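Local atomic coordinates of L-ribulose 3-epimerase (Mesorhizobium loti, PDB entry 3VYL), a protein that catalyses the epimerisation of ketoses at carbon 3, interconverting L-ribulose and L-xylulose most efficiently, and binds manganese in a TIM barrel. Residues A[22-27]-A[57-62]; A[189-194]-A[223-228]. All coordinates share one frame; numbering follows the deposited sequence.

Interaction 1: residues A[22-27]-A[57-62]; sequences RTLANT and LGLGVA
The carbonyl oxygen of Thr23 is gripped twice by Thr27, the residue whose methyl group faces Leu59 across the contact: Thr27 N donates to Thr23 O at 2.9 Å in the usual helical manner, and Thr27 OG1 adds a second bond to Thr23 O at 2.8 Å. The hydroxyl comes in from above the carbonyl plane, 43° out of it. With its hydroxyl turned back to the helix, Thr27 offers Leu59 the methyl CG2, which lies 4.3 Å from Leu59 CD2. This is the outer layer of the TIM barrel, where helix 17-30 packs against the turn that leads from helix 47-57 into strand 60-66.

Leu24 supplies most of the remaining helical surface and meets both leucines of the turn. Leu57 reaches Leu24 CB with its CD2, at 4.1 Å, and Leu59 approaches the branch point CG of Leu24 with its own CD2. Between the two leucines Gly58 adopts a positive phi (89°) in a Schellman motif, turning the chain out of the helix while both flanking side chains still reach helix 17-30. Strand 34-37 bounds the cluster through Phe37, touched by Leu24, and Ile35, touched by Thr27, while Leu50 and Ile54 of helix 47-57 extend it. Apolar branches do most of the joining, and the one backbone atom among them is Leu24 O, 4.2 Å from Leu59 CD2.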
loop_
_atom_site.group_PDB
_atom_site.type_symbol
_atom_site.label_atom_id
_atom_site.label_comp_id
_atom_site.label_asym_id
_atom_site.label_seq_id
_atom_site.Cartn_x
_atom_site.Cartn_y
_atom_site.Cartn_z
ATOM N N ARG A 22 31.428 11.223 21.190
ATOM C CA ARG A 22 30.986 11.491 19.823
ATOM C C ARG A 22 29.571 10.959 19.549
ATOM O O ARG A 22 28.727 11.679 19.010
ATOM C CB ARG A 22 31.984 10.914 18.820
ATOM C CG ARG A 22 32.919 11.957 18.248
ATOM C CD ARG A 22 32.520 12.329 16.832
ATOM N NE ARG A 22 32.537 13.779 16.630
ATOM C CZ ARG A 22 32.401 14.385 15.452
ATOM N NH1 ARG A 22 32.258 13.680 14.334
ATOM N NH2 ARG A 22 32.418 15.705 15.393
ATOM N N THR A 23 29.324 9.709 19.931
ATOM C CA THR A 23 28.013 9.097 19.782
ATOM C C THR A 23 26.925 10.044 20.306
ATOM O O THR A 23 25.977 10.377 19.593
ATOM C CB THR A 23 27.985 7.721 20.476
ATOM O OG1 THR A 23 28.943 6.869 19.845
ATOM C CG2 THR A 23 26.637 7.064 20.360
ATOM N N LEU A 24 27.105 10.506 21.538
ATOM C CA LEU A 24 26.194 11.439 22.193
ATOM C C LEU A 24 26.005 12.760 21.441
ATOM O O LEU A 24 24.882 13.178 21.204
ATOM C CB LEU A 24 26.664 11.695 23.629
ATOM C CG LEU A 24 26.207 10.742 24.746
ATOM C CD1 LEU A 24 25.867 9.338 24.256
ATOM C CD2 LEU A 24 27.228 10.693 25.877
ATOM N N ALA A 25 27.091 13.415 21.059
ATOM C CA ALA A 25 26.989 14.697 20.356
ATOM C C ALA A 25 26.334 14.543 18.981
ATOM O O ALA A 25 25.627 15.452 18.506
ATOM C CB ALA A 25 28.359 15.355 20.226
ATOM N N ASN A 26 26.585 13.403 18.338
ATOM C CA ASN A 26 25.970 13.102 17.057
ATOM C C ASN A 26 24.472 12.876 17.225
ATOM O O ASN A 26 23.679 13.448 16.482
ATOM C CB ASN A 26 26.659 11.918 16.376
ATOM C CG ASN A 26 28.012 12.289 15.796
ATOM O OD1 ASN A 26 28.612 13.290 16.189
ATOM N ND2 ASN A 26 28.499 11.487 14.856
ATOM N N THR A 27 24.096 12.080 18.227
ATOM C CA THR A 27 22.703 11.896 18.612
ATOM C C THR A 27 21.946 13.230 18.726
ATOM O O THR A 27 20.881 13.400 18.117
ATOM C CB THR A 27 22.591 11.131 19.943
ATOM O OG1 THR A 27 23.245 9.863 19.826
ATOM C CG2 THR A 27 21.145 10.903 20.312
ATOM N N LEU A 57 23.249 16.292 28.493
ATOM C CA LEU A 57 22.766 16.483 27.122
ATOM C C LEU A 57 21.236 16.455 27.022
ATOM O O LEU A 57 20.663 16.941 26.044
ATOM C CB LEU A 57 23.366 15.439 26.175
ATOM C CG LEU A 57 24.550 15.742 25.245
ATOM C CD1 LEU A 57 24.750 17.238 25.026
ATOM C CD2 LEU A 57 25.828 15.088 25.736
ATOM N N GLY A 58 20.580 15.893 28.037
ATOM C CA GLY A 58 19.122 15.807 28.060
ATOM C C GLY A 58 18.623 14.541 27.392
ATOM O O GLY A 58 17.486 14.459 26.949
ATOM N N LEU A 59 19.488 13.544 27.324
ATOM C CA LEU A 59 19.162 12.295 26.680
ATOM C C LEU A 59 18.694 11.302 27.724
ATOM O O LEU A 59 19.089 11.383 28.881
ATOM C CB LEU A 59 20.406 11.764 25.955
ATOM C CG LEU A 59 20.754 12.109 24.496
ATOM C CD1 LEU A 59 20.101 13.369 23.957
ATOM C CD2 LEU A 59 22.263 12.160 24.297
ATOM N N GLY A 60 17.826 10.382 27.315
ATOM C CA GLY A 60 17.548 9.169 28.088
ATOM C C GLY A 60 18.422 8.050 27.544
ATOM O O GLY A 60 19.185 8.244 26.591
ATOM N N VAL A 61 18.306 6.868 28.134
ATOM C CA VAL A 61 19.161 5.756 27.745
ATOM C C VAL A 61 18.438 4.415 27.898
ATOM O O VAL A 61 17.700 4.191 28.853
ATOM C CB VAL A 61 20.540 5.798 28.486
ATOM C CG1 VAL A 61 20.374 5.716 30.005
ATOM C CG2 VAL A 61 21.493 4.716 27.973
ATOM N N ALA A 62 18.626 3.540 26.919
ATOM C CA ALA A 62 18.172 2.163 27.038
ATOM C C ALA A 62 19.353 1.254 26.728
ATOM O O ALA A 62 20.262 1.639 25.996
ATOM C CB ALA A 62 17.028 1.902 26.082
#

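Interaction 2: residues A[189-194]-A[223-228]; sequences ADVGLA and AAIFDA
Gly192, Ile225 and Val191 bury the most surface where two neighbouring outer helices of the barrel, 191-197 and 222-231, come together. Gly192 brings its bare backbone to the second helix: its CA lies 5.1 Å from the CA of Ala228, and Ala228 CB rests 3.7 Å from both Gly192 CA and Gly192 O. Beside this backbone approach, Val191 and Ile225 meet through aliphatic branches. Val191 CG1, held anti to the backbone N (chi1 -169°), sits against Ile225 CG1 at 3.5 Å and Ile225 CD1 at 3.6 Å, its side chain running obliquely to that of the isoleucine. Ile225 also packs on Thr181 and Ile195, and its side chain is about 9 Å from that of the manganese ligand Asp180.

The first turn of helix 191-197 is fixed by its N-cap, Asp190, whose OD2 accepts from Leu193 N at 2.9 Å through the anti lone pair. This cap and backbone bonds such as Ala228 N to Ala224 O run within the segments. The interface is mostly aliphatic groups and bare backbone, with no bond or charge pair between the two segments, consistent with a fit set by shape.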
loop_
_atom_site.group_PDB
_atom_site.type_symbol
_atom_site.label_atom_id
_atom_site.label_comp_id
_atom_site.label_asym_id
_atom_site.label_seq_id
_atom_site.Cartn_x
_atom_site.Cartn_y
_atom_site.Cartn_z
ATOM N N ALA A 189 1.763 -11.435 10.283
ATOM C CA ALA A 189 0.757 -11.569 9.234
ATOM C C ALA A 189 0.472 -10.183 8.709
ATOM O O ALA A 189 0.293 -9.984 7.509
ATOM C CB ALA A 189 -0.519 -12.195 9.790
ATOM N N ASP A 190 0.425 -9.228 9.632
ATOM C CA ASP A 190 0.241 -7.839 9.293
ATOM C C ASP A 190 0.870 -7.026 10.403
ATOM O O ASP A 190 0.533 -7.206 11.579
ATOM C CB ASP A 190 -1.241 -7.512 9.149
ATOM C CG ASP A 190 -1.478 -6.119 8.601
ATOM O OD1 ASP A 190 -1.498 -5.945 7.356
ATOM O OD2 ASP A 190 -1.647 -5.195 9.423
ATOM N N VAL A 191 1.796 -6.142 10.038
ATOM C CA VAL A 191 2.503 -5.349 11.045
ATOM C C VAL A 191 1.532 -4.558 11.933
ATOM O O VAL A 191 1.619 -4.646 13.152
ATOM C CB VAL A 191 3.593 -4.430 10.441
ATOM C CG1 VAL A 191 4.465 -3.859 11.551
ATOM C CG2 VAL A 191 4.463 -5.209 9.465
ATOM N N GLY A 192 0.607 -3.815 11.327
ATOM C CA GLY A 192 -0.407 -3.060 12.072
ATOM C C GLY A 192 -1.296 -3.947 12.936
ATOM O O GLY A 192 -1.553 -3.649 14.120
ATOM N N LEU A 193 -1.750 -5.057 12.359
ATOM C CA LEU A 193 -2.578 -5.990 13.105
ATOM C C LEU A 193 -1.857 -6.500 14.333
ATOM O O LEU A 193 -2.443 -6.557 15.412
ATOM C CB LEU A 193 -3.033 -7.149 12.229
ATOM C CG LEU A 193 -4.459 -7.037 11.700
ATOM C CD1 LEU A 193 -4.894 -5.594 11.515
ATOM C CD2 LEU A 193 -4.634 -7.835 10.415
ATOM N N ALA A 194 -0.581 -6.841 14.167
ATOM C CA ALA A 194 0.224 -7.372 15.257
ATOM C C ALA A 194 0.454 -6.328 16.355
ATOM O O ALA A 194 0.373 -6.650 17.553
ATOM C CB ALA A 194 1.538 -7.915 14.728
ATOM N N ALA A 223 3.373 4.084 7.310
ATOM C CA ALA A 223 2.142 4.794 7.649
ATOM C C ALA A 223 1.230 3.846 8.397
ATOM O O ALA A 223 0.674 4.212 9.430
ATOM C CB ALA A 223 1.464 5.370 6.420
ATOM N N ALA A 224 1.124 2.608 7.923
ATOM C CA ALA A 224 0.300 1.614 8.606
ATOM C C ALA A 224 0.788 1.366 10.033
ATOM O O ALA A 224 -0.008 1.076 10.921
ATOM C CB ALA A 224 0.265 0.319 7.820
ATOM N N ILE A 225 2.098 1.495 10.241
ATOM C CA ILE A 225 2.725 1.249 11.540
ATOM C C ILE A 225 2.499 2.425 12.491
ATOM O O ILE A 225 2.179 2.235 13.665
ATOM C CB ILE A 225 4.235 0.939 11.382
ATOM C CG1 ILE A 225 4.418 -0.416 10.688
ATOM C CG2 ILE A 225 4.943 0.931 12.726
ATOM C CD1 ILE A 225 5.855 -0.774 10.358
ATOM N N PHE A 226 2.664 3.640 11.986
ATOM C CA PHE A 226 2.405 4.827 12.796
ATOM C C PHE A 226 0.916 4.936 13.153
ATOM O O PHE A 226 0.574 5.329 14.280
ATOM C CB PHE A 226 2.923 6.090 12.105
ATOM C CG PHE A 226 4.416 6.074 11.845
ATOM C CD1 PHE A 226 5.304 5.559 12.789
ATOM C CD2 PHE A 226 4.935 6.604 10.671
ATOM C CE1 PHE A 226 6.676 5.561 12.551
ATOM C CE2 PHE A 226 6.299 6.615 10.428
ATOM C CZ PHE A 226 7.174 6.094 11.367
ATOM N N ASP A 227 0.053 4.557 12.201
ATOM C CA ASP A 227 -1.398 4.456 12.417
ATOM C C ASP A 227 -1.768 3.448 13.501
ATOM O O ASP A 227 -2.653 3.716 14.312
ATOM C CB ASP A 227 -2.126 4.056 11.128
ATOM C CG ASP A 227 -2.267 5.190 10.148
ATOM O OD1 ASP A 227 -2.782 4.924 9.053
ATOM O OD2 ASP A 227 -1.876 6.338 10.435
ATOM N N ALA A 228 -1.115 2.287 13.507
ATOM C CA ALA A 228 -1.385 1.266 14.530
ATOM C C ALA A 228 -0.949 1.719 15.936
ATOM O O ALA A 228 -1.742 1.645 16.874
ATOM C CB ALA A 228 -0.746 -0.063 14.162
#

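Following the chain from its N terminus, interaction 1 opens on helix 17-30 and closes at residues 57-62, after strand 34-37 and helix 47-57 have been traversed. Interaction 2 opens much later, at residues 189-194, and closes at 223-228 once strand 202-207 has taken its place in the barrel wall. The two loops, with 29 and 28 residues between their segments, follow in series and neither nest nor cross. The nearest atoms of interactions 1 and 2 are about 17 Å apart and do not touch. Interaction 1 ties a helix to the entrance of the third strand; interaction 2 joins the helices flanking the seventh strand in sequence, so each joins parts of a different sector of the barrel's outer layer.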